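Long-range contact in uncharacterized protein (Bacillus cereus, PDB 5F2H), which is of unknown function but belongs to the alpha/beta hydrolase superfamily and probably acts as a hydrolase: residues G42-L54 with E70-L84. Residues are numbered along the deposited sequence; the frame is centred on the assembly and turned at random.
Sequences GNEAQIYNFKYAL and EAIIEKGFWYGNEYL
A45 lays its methyl over one face of the F77 ring, with CB 3.9 Å from the ring centroid and 16° off the normal, a CH-pi contact. The opposite face of that ring carries the carbonyl O of K75. Next along helix 44-58, Y48 sets its CB against A71 CB at 3.7 Å, and A71 covers one face of the tyrosine ring. A turn further on, Y52 and Y79 make an edge-to-face pair, the edge of Y52 directed at the face of Y79, with ring centroids 5.8 Å apart and planes at 76°. The Y52 hydroxyl overhangs that face near its rim; chi1 of 68°, which places CG between the backbone N and the carbonyl carbon, carries the ring there.

Helices 44-58 and 61-74 form a helical hairpin within the all-helical N-terminal domain, whose sequence family is grouped with TPR-like repeats. Leaving helix 61-74 through G76, at positive phi, the chain runs back along helix 44-58 to helix 81-86. S171 of the second subunit packs on A45 and F77, and its OG is hydrogen-bonded to W78 N, so this connection also belongs to the dimer interface.

Y79 OH donates to A45 O at 2.5 Å; that carbonyl also accepts a hydrogen bond from N49 N within its helix, giving it two donors. Farther out, Y83 OH makes a weak hydrogen bond to N49 OD1 (2.6 Å), the amide and ring planes standing steeply to each other. At the other margin Y48 OH donates to E70 OE2 and accepts a weak bond from K75 NZ (3.1 Å), while K75 NZ and E70 OE2 form a salt bridge at 3.3 Å.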
ATOM      1  N   GLY B  42     -13.107   9.064  28.401  1.00 96.11           N
ATOM      2  CA  GLY B  42     -12.842  10.357  27.766  1.00 91.93           C
ATOM      3  C   GLY B  42     -11.962  11.346  28.507  1.00 91.39           C
ATOM      4  O   GLY B  42     -10.777  11.485  28.195  1.00 90.12           O
ATOM      5  N   ASN B  43     -12.578  12.129  29.388  1.00 87.08           N
ATOM      6  CA  ASN B  43     -11.884  13.116  30.218  1.00 84.11           C
ATOM      7  C   ASN B  43     -12.817  13.283  31.392  1.00 79.82           C
ATOM      8  O   ASN B  43     -13.851  13.922  31.283  1.00 73.16           O
ATOM      9  CB  ASN B  43     -11.631  14.449  29.500  1.00 84.60           C
ATOM     10  CG  ASN B  43     -10.850  15.444  30.362  1.00 82.19           C
ATOM     11  OD1 ASN B  43     -10.984  15.482  31.587  1.00 84.92           O
ATOM     12  ND2 ASN B  43     -10.064  16.282  29.715  1.00 78.95           N
ATOM     13  N   GLU B  44     -12.458  12.667  32.506  1.00 80.35           N
ATOM     14  CA  GLU B  44     -13.289  12.734  33.684  1.00 82.91           C
ATOM     15  C   GLU B  44     -13.407  14.134  34.232  1.00 75.38           C
ATOM     16  O   GLU B  44     -14.476  14.547  34.663  1.00 71.84           O
ATOM     17  CB  GLU B  44     -12.768  11.805  34.774  1.00 90.30           C
ATOM     18  CG  GLU B  44     -12.818  10.334  34.435  1.00 96.39           C
ATOM     19  CD  GLU B  44     -12.429   9.504  35.637  1.00110.60           C
ATOM     20  OE1 GLU B  44     -11.814  10.080  36.554  1.00113.05           O
ATOM     21  OE2 GLU B  44     -12.732   8.289  35.680  1.00130.93           O
ATOM     22  N   ALA B  45     -12.287  14.843  34.257  1.00 73.21           N
ATOM     23  CA  ALA B  45     -12.256  16.205  34.766  1.00 67.14           C
ATOM     24  C   ALA B  45     -13.397  16.990  34.154  1.00 60.94           C
ATOM     25  O   ALA B  45     -14.176  17.602  34.857  1.00 63.61           O
ATOM     26  CB  ALA B  45     -10.922  16.851  34.446  1.00 67.51           C
ATOM     27  N   GLN B  46     -13.522  16.909  32.840  1.00 56.07           N
ATOM     28  CA  GLN B  46     -14.577  17.583  32.115  1.00 54.03           C
ATOM     29  C   GLN B  46     -15.945  17.063  32.512  1.00 54.40           C
ATOM     30  O   GLN B  46     -16.907  17.827  32.582  1.00 49.72           O
ATOM     31  CB  GLN B  46     -14.365  17.359  30.623  1.00 58.12           C
ATOM     32  CG  GLN B  46     -15.341  18.082  29.693  1.00 60.58           C
ATOM     33  CD  GLN B  46     -15.297  19.605  29.805  1.00 55.65           C
ATOM     34  OE1 GLN B  46     -15.427  20.161  30.893  1.00 49.73           O
ATOM     35  NE2 GLN B  46     -15.241  20.280  28.657  1.00 56.24           N
ATOM     36  N   ILE B  47     -16.042  15.750  32.751  1.00 58.80           N
ATOM     37  CA  ILE B  47     -17.305  15.141  33.177  1.00 59.45           C
ATOM     38  C   ILE B  47     -17.679  15.643  34.572  1.00 57.62           C
ATOM     39  O   ILE B  47     -18.847  15.963  34.826  1.00 60.57           O
ATOM     40  CB  ILE B  47     -17.248  13.614  33.132  1.00 65.67           C
ATOM     41  CG1 ILE B  47     -17.080  13.158  31.683  1.00 69.60           C
ATOM     42  CG2 ILE B  47     -18.533  13.004  33.668  1.00 65.71           C
ATOM     43  CD1 ILE B  47     -16.871  11.670  31.541  1.00 73.61           C
ATOM     44  N   TYR B  48     -16.713  15.721  35.479  1.00 55.29           N
ATOM     45  CA  TYR B  48     -17.012  16.232  36.820  1.00 58.73           C
ATOM     46  C   TYR B  48     -17.411  17.687  36.797  1.00 59.55           C
ATOM     47  O   TYR B  48     -18.293  18.087  37.551  1.00 64.17           O
ATOM     48  CB  TYR B  48     -15.854  16.067  37.809  1.00 60.53           C
ATOM     49  CG  TYR B  48     -15.660  14.658  38.318  1.00 65.63           C
ATOM     50  CD1 TYR B  48     -16.433  14.181  39.363  1.00 69.54           C
ATOM     51  CD2 TYR B  48     -14.675  13.832  37.806  1.00 68.19           C
ATOM     52  CE1 TYR B  48     -16.253  12.912  39.864  1.00 75.10           C
ATOM     53  CE2 TYR B  48     -14.489  12.551  38.299  1.00 73.73           C
ATOM     54  CZ  TYR B  48     -15.274  12.100  39.333  1.00 77.25           C
ATOM     55  OH  TYR B  48     -15.105  10.832  39.835  1.00 82.90           O
ATOM     56  N   ASN B  49     -16.743  18.485  35.964  1.00 58.67           N
ATOM     57  CA  ASN B  49     -17.050  19.892  35.893  1.00 58.39           C
ATOM     58  C   ASN B  49     -18.507  19.971  35.546  1.00 62.22           C
ATOM     59  O   ASN B  49     -19.275  20.611  36.262  1.00 66.65           O
ATOM     60  CB  ASN B  49     -16.179  20.614  34.871  1.00 59.48           C
ATOM     61  CG  ASN B  49     -16.417  22.112  34.851  1.00 61.40           C
ATOM     62  OD1 ASN B  49     -17.064  22.676  35.735  1.00 57.21           O
ATOM     63  ND2 ASN B  49     -15.850  22.773  33.861  1.00 66.02           N
ATOM     64  N   PHE B  50     -18.915  19.287  34.480  1.00 65.48           N
ATOM     65  CA  PHE B  50     -20.340  19.296  34.110  1.00 69.46           C
ATOM     66  C   PHE B  50     -21.250  18.909  35.270  1.00 69.31           C
ATOM     67  O   PHE B  50     -22.236  19.605  35.551  1.00 70.10           O
ATOM     68  CB  PHE B  50     -20.623  18.428  32.894  1.00 71.21           C
ATOM     69  CG  PHE B  50     -20.367  19.114  31.574  1.00 73.88           C
ATOM     70  CD1 PHE B  50     -19.082  19.392  31.132  1.00 76.74           C
ATOM     71  CD2 PHE B  50     -21.425  19.395  30.726  1.00 75.93           C
ATOM     72  CE1 PHE B  50     -18.864  20.021  29.911  1.00 76.51           C
ATOM     73  CE2 PHE B  50     -21.208  20.003  29.500  1.00 79.12           C
ATOM     74  CZ  PHE B  50     -19.926  20.325  29.096  1.00 74.10           C
ATOM     75  N   LYS B  51     -20.891  17.853  35.987  1.00 68.37           N
ATOM     76  CA  LYS B  51     -21.723  17.418  37.108  1.00 72.10           C
ATOM     77  C   LYS B  51     -21.922  18.452  38.213  1.00 69.83           C
ATOM     78  O   LYS B  51     -23.059  18.816  38.515  1.00 73.40           O
ATOM     79  CB  LYS B  51     -21.241  16.091  37.703  1.00 72.93           C
ATOM     80  CG  LYS B  51     -21.418  14.905  36.778  1.00 73.06           C
ATOM     81  CD  LYS B  51     -20.957  13.611  37.416  1.00 78.65           C
ATOM     82  CE  LYS B  51     -21.176  12.445  36.455  1.00 85.43           C
ATOM     83  NZ  LYS B  51     -20.864  11.110  37.038  1.00 86.47           N
ATOM     84  N   TYR B  52     -20.842  18.944  38.803  1.00 65.73           N
ATOM     85  CA  TYR B  52     -21.015  19.903  39.885  1.00 67.36           C
ATOM     86  C   TYR B  52     -21.540  21.265  39.416  1.00 62.55           C
ATOM     87  O   TYR B  52     -22.227  21.953  40.166  1.00 62.63           O
ATOM     88  CB  TYR B  52     -19.762  20.050  40.752  1.00 70.80           C
ATOM     89  CG  TYR B  52     -18.556  20.696  40.112  1.00 73.18           C
ATOM     90  CD1 TYR B  52     -18.481  22.077  39.975  1.00 72.36           C
ATOM     91  CD2 TYR B  52     -17.443  19.944  39.762  1.00 72.47           C
ATOM     92  CE1 TYR B  52     -17.357  22.684  39.427  1.00 72.36           C
ATOM     93  CE2 TYR B  52     -16.309  20.544  39.240  1.00 65.98           C
ATOM     94  CZ  TYR B  52     -16.278  21.911  39.068  1.00 68.79           C
ATOM     95  OH  TYR B  52     -15.180  22.520  38.515  1.00 70.04           O
ATOM     96  N   ALA B  53     -21.223  21.658  38.195  1.00 59.33           N
ATOM     97  CA  ALA B  53     -21.716  22.933  37.675  1.00 58.88           C
ATOM     98  C   ALA B  53     -23.239  22.841  37.561  1.00 59.04           C
ATOM     99  O   ALA B  53     -23.969  23.744  37.993  1.00 59.66           O
ATOM    100  CB  ALA B  53     -21.092  23.235  36.331  1.00 57.32           C
ATOM    101  N   LEU B  54     -23.732  21.720  37.030  1.00 58.67           N
ATOM    102  CA  LEU B  54     -25.186  21.545  36.901  1.00 56.76           C
ATOM    103  C   LEU B  54     -25.855  21.440  38.267  1.00 55.23           C
ATOM    104  O   LEU B  54     -26.929  22.022  38.499  1.00 53.50           O
ATOM    105  CB  LEU B  54     -25.510  20.372  36.007  1.00 58.65           C
ATOM    106  CG  LEU B  54     -25.037  20.576  34.556  1.00 60.89           C
ATOM    107  CD1 LEU B  54     -25.264  19.341  33.694  1.00 61.55           C
ATOM    108  CD2 LEU B  54     -25.725  21.784  33.919  1.00 62.90           C
ATOM    109  N   GLU B  70     -14.594  15.446  45.380  1.00 74.53           N
ATOM    110  CA  GLU B  70     -14.073  14.241  44.775  1.00 81.52           C
ATOM    111  C   GLU B  70     -13.091  14.588  43.662  1.00 82.07           C
ATOM    112  O   GLU B  70     -11.895  14.292  43.751  1.00 89.42           O
ATOM    113  CB  GLU B  70     -15.222  13.381  44.263  1.00 82.54           C
ATOM    114  CG  GLU B  70     -14.781  12.084  43.624  1.00 85.84           C
ATOM    115  CD  GLU B  70     -15.967  11.235  43.188  1.00 89.51           C
ATOM    116  OE1 GLU B  70     -16.948  11.175  43.957  1.00 93.00           O
ATOM    117  OE2 GLU B  70     -15.912  10.586  42.112  1.00 85.90           O
ATOM    118  N   ALA B  71     -13.603  15.260  42.641  1.00 76.30           N
ATOM    119  CA  ALA B  71     -12.819  15.673  41.485  1.00 72.02           C
ATOM    120  C   ALA B  71     -11.470  16.281  41.819  1.00 73.16           C
ATOM    121  O   ALA B  71     -10.434  15.858  41.307  1.00 72.53           O
ATOM    122  CB  ALA B  71     -13.616  16.697  40.696  1.00 69.63           C
ATOM    123  N   ILE B  72     -11.499  17.291  42.677  1.00 72.33           N
ATOM    124  CA  ILE B  72     -10.299  18.002  43.052  1.00 73.00           C
ATOM    125  C   ILE B  72      -9.497  17.350  44.163  1.00 79.02           C
ATOM    126  O   ILE B  72      -8.275  17.263  44.077  1.00 80.25           O
ATOM    127  CB  ILE B  72     -10.662  19.420  43.464  1.00 74.66           C
ATOM    128  CG1 ILE B  72     -11.414  20.080  42.314  1.00 74.45           C
ATOM    129  CG2 ILE B  72      -9.402  20.207  43.809  1.00 77.32           C
ATOM    130  CD1 ILE B  72     -11.966  21.444  42.639  1.00 74.88           C
ATOM    131  N   ILE B  73     -10.170  16.893  45.207  1.00 82.99           N
ATOM    132  CA  ILE B  73      -9.471  16.266  46.310  1.00 90.05           C
ATOM    133  C   ILE B  73      -9.042  14.846  45.968  1.00 92.60           C
ATOM    134  O   ILE B  73      -7.861  14.576  45.749  1.00 95.35           O
ATOM    135  CB  ILE B  73     -10.338  16.223  47.589  1.00 94.29           C
ATOM    136  CG1 ILE B  73     -10.793  17.630  47.978  1.00 95.15           C
ATOM    137  CG2 ILE B  73      -9.585  15.555  48.731  1.00 99.33           C
ATOM    138  CD1 ILE B  73      -9.652  18.594  48.231  1.00 98.63           C
ATOM    139  N   GLU B  74     -10.026  13.968  45.854  1.00 92.55           N
ATOM    140  CA  GLU B  74      -9.789  12.560  45.592  1.00 98.98           C
ATOM    141  C   GLU B  74      -9.097  12.249  44.271  1.00 95.11           C
ATOM    142  O   GLU B  74      -8.132  11.487  44.244  1.00 99.22           O
ATOM    143  CB  GLU B  74     -11.109  11.786  45.716  1.00104.99           C
ATOM    144  CG  GLU B  74     -11.807  11.942  47.077  1.00111.21           C
ATOM    145  CD  GLU B  74     -10.987  11.424  48.266  1.00116.39           C
ATOM    146  OE1 GLU B  74     -10.007  10.674  48.063  1.00118.07           O
ATOM    147  OE2 GLU B  74     -11.336  11.748  49.420  1.00114.41           O
ATOM    148  N   LYS B  75      -9.564  12.829  43.174  1.00 90.89           N
ATOM    149  CA  LYS B  75      -8.932  12.552  41.887  1.00 85.90           C
ATOM    150  C   LYS B  75      -7.819  13.501  41.478  1.00 77.59           C
ATOM    151  O   LYS B  75      -7.118  13.248  40.514  1.00 71.11           O
ATOM    152  CB  LYS B  75      -9.983  12.378  40.804  1.00 88.62           C
ATOM    153  CG  LYS B  75     -10.756  11.091  41.028  1.00 96.43           C
ATOM    154  CD  LYS B  75     -11.755  10.816  39.924  1.00102.70           C
ATOM    155  CE  LYS B  75     -12.323   9.408  40.053  1.00111.80           C
ATOM    156  NZ  LYS B  75     -12.976   9.158  41.367  1.00118.27           N
ATOM    157  N   GLY B  76      -7.627  14.563  42.253  1.00 77.49           N
ATOM    158  CA  GLY B  76      -6.573  15.539  41.987  1.00 75.77           C
ATOM    159  C   GLY B  76      -6.624  16.365  40.705  1.00 74.15           C
ATOM    160  O   GLY B  76      -5.573  16.754  40.205  1.00 74.43           O
ATOM    161  N   PHE B  77      -7.809  16.641  40.154  1.00 70.22           N
ATOM    162  CA  PHE B  77      -7.873  17.449  38.943  1.00 67.51           C
ATOM    163  C   PHE B  77      -7.916  18.922  39.323  1.00 64.81           C
ATOM    164  O   PHE B  77      -8.043  19.259  40.502  1.00 67.79           O
ATOM    165  CB  PHE B  77      -9.126  17.168  38.122  1.00 68.62           C
ATOM    166  CG  PHE B  77      -9.301  15.735  37.724  1.00 68.49           C
ATOM    167  CD1 PHE B  77      -8.374  15.115  36.901  1.00 68.42           C
ATOM    168  CD2 PHE B  77     -10.490  15.083  37.996  1.00 67.66           C
ATOM    169  CE1 PHE B  77      -8.575  13.825  36.458  1.00 70.68           C
ATOM    170  CE2 PHE B  77     -10.695  13.795  37.567  1.00 70.83           C
ATOM    171  CZ  PHE B  77      -9.737  13.160  36.798  1.00 72.89           C
ATOM    172  N   TRP B  78      -7.830  19.803  38.328  1.00 62.44           N
ATOM    173  CA  TRP B  78      -7.895  21.255  38.581  1.00 60.31           C
ATOM    174  C   TRP B  78      -8.608  21.948  37.421  1.00 56.25           C
ATOM    175  O   TRP B  78      -8.636  21.419  36.316  1.00 51.83           O
ATOM    176  CB  TRP B  78      -6.494  21.866  38.753  1.00 59.69           C
ATOM    177  CG  TRP B  78      -5.692  21.837  37.515  1.00 57.29           C
ATOM    178  CD1 TRP B  78      -4.804  20.888  37.128  1.00 57.24           C
ATOM    179  CD2 TRP B  78      -5.740  22.796  36.461  1.00 57.50           C
ATOM    180  NE1 TRP B  78      -4.266  21.209  35.907  1.00 55.65           N
ATOM    181  CE2 TRP B  78      -4.842  22.372  35.470  1.00 56.85           C
ATOM    182  CE3 TRP B  78      -6.468  23.973  36.254  1.00 55.34           C
ATOM    183  CZ2 TRP B  78      -4.663  23.076  34.284  1.00 56.37           C
ATOM    184  CZ3 TRP B  78      -6.290  24.661  35.086  1.00 54.00           C
ATOM    185  CH2 TRP B  78      -5.384  24.219  34.119  1.00 54.71           C
ATOM    186  N   TYR B  79      -9.144  23.141  37.679  1.00 57.81           N
ATOM    187  CA  TYR B  79      -9.842  23.936  36.668  1.00 58.64           C
ATOM    188  C   TYR B  79      -9.381  25.389  36.725  1.00 62.93           C
ATOM    189  O   TYR B  79      -8.804  25.825  37.719  1.00 64.29           O
ATOM    190  CB  TYR B  79     -11.338  23.855  36.884  1.00 59.55           C
ATOM    191  CG  TYR B  79     -11.836  22.426  36.904  1.00 61.22           C
ATOM    192  CD1 TYR B  79     -12.155  21.770  35.735  1.00 61.46           C
ATOM    193  CD2 TYR B  79     -11.958  21.730  38.090  1.00 61.10           C
ATOM    194  CE1 TYR B  79     -12.588  20.459  35.747  1.00 59.07           C
ATOM    195  CE2 TYR B  79     -12.408  20.431  38.109  1.00 62.05           C
ATOM    196  CZ  TYR B  79     -12.727  19.797  36.932  1.00 59.46           C
ATOM    197  OH  TYR B  79     -13.181  18.489  36.958  1.00 56.80           O
ATOM    198  N   GLY B  80      -9.626  26.133  35.645  1.00 66.71           N
ATOM    199  CA  GLY B  80      -9.226  27.554  35.537  1.00 60.89           C
ATOM    200  C   GLY B  80      -9.623  28.416  36.715  1.00 60.88           C
ATOM    201  O   GLY B  80     -10.727  28.317  37.234  1.00 61.70           O
ATOM    202  N   ASN B  81      -8.724  29.297  37.124  1.00 64.58           N
ATOM    203  CA  ASN B  81      -9.000  30.152  38.250  1.00 64.81           C
ATOM    204  C   ASN B  81     -10.115  31.091  37.913  1.00 68.01           C
ATOM    205  O   ASN B  81     -11.073  31.212  38.676  1.00 69.63           O
ATOM    206  CB  ASN B  81      -7.783  30.988  38.606  1.00 68.80           C
ATOM    207  CG  ASN B  81      -8.053  31.952  39.750  1.00 71.83           C
ATOM    208  OD1 ASN B  81      -8.829  31.672  40.658  1.00 72.49           O
ATOM    209  ND2 ASN B  81      -7.358  33.067  39.739  1.00 78.42           N
ATOM    210  N   GLU B  82      -9.982  31.765  36.768  1.00 72.93           N
ATOM    211  CA  GLU B  82     -10.985  32.737  36.335  1.00 74.71           C
ATOM    212  C   GLU B  82     -12.346  32.058  36.246  1.00 66.06           C
ATOM    213  O   GLU B  82     -13.331  32.559  36.765  1.00 66.11           O
ATOM    214  CB  GLU B  82     -10.570  33.423  35.038  1.00 81.63           C
ATOM    215  CG  GLU B  82     -11.440  34.632  34.710  1.00 88.46           C
ATOM    216  CD  GLU B  82     -10.865  35.540  33.625  1.00 92.76           C
ATOM    217  OE1 GLU B  82      -9.677  35.377  33.234  1.00 87.63           O
ATOM    218  OE2 GLU B  82     -11.588  36.484  33.225  1.00 95.60           O
ATOM    219  N   TYR B  83     -12.397  30.907  35.605  1.00 59.29           N
ATOM    220  CA  TYR B  83     -13.640  30.188  35.547  1.00 60.44           C
ATOM    221  C   TYR B  83     -14.190  29.963  36.956  1.00 59.15           C
ATOM    222  O   TYR B  83     -15.315  30.367  37.273  1.00 60.77           O
ATOM    223  CB  TYR B  83     -13.445  28.848  34.866  1.00 62.76           C
ATOM    224  CG  TYR B  83     -14.587  27.902  35.106  1.00 68.28           C
ATOM    225  CD1 TYR B  83     -15.788  28.040  34.422  1.00 68.13           C
ATOM    226  CD2 TYR B  83     -14.453  26.843  36.012  1.00 72.68           C
ATOM    227  CE1 TYR B  83     -16.825  27.156  34.644  1.00 75.48           C
ATOM    228  CE2 TYR B  83     -15.486  25.960  36.241  1.00 72.26           C
ATOM    229  CZ  TYR B  83     -16.664  26.113  35.553  1.00 75.09           C
ATOM    230  OH  TYR B  83     -17.692  25.221  35.768  1.00 87.82           O
ATOM    231  N   LEU B  84     -13.389  29.329  37.800  1.00 55.49           N
ATOM    232  CA  LEU B  84     -13.802  29.061  39.164  1.00 57.67           C
ATOM    233  C   LEU B  84     -14.397  30.234  39.885  1.00 63.19           C
ATOM    234  O   LEU B  84     -15.530  30.144  40.379  1.00 66.56           O
ATOM    235  CB  LEU B  84     -12.655  28.489  39.985  1.00 58.20           C
ATOM    236  CG  LEU B  84     -12.310  27.042  39.661  1.00 58.64           C
ATOM    237  CD1 LEU B  84     -11.032  26.627  40.362  1.00 62.85           C
ATOM    238  CD2 LEU B  84     -13.473  26.114  40.027  1.00 56.63           C
TER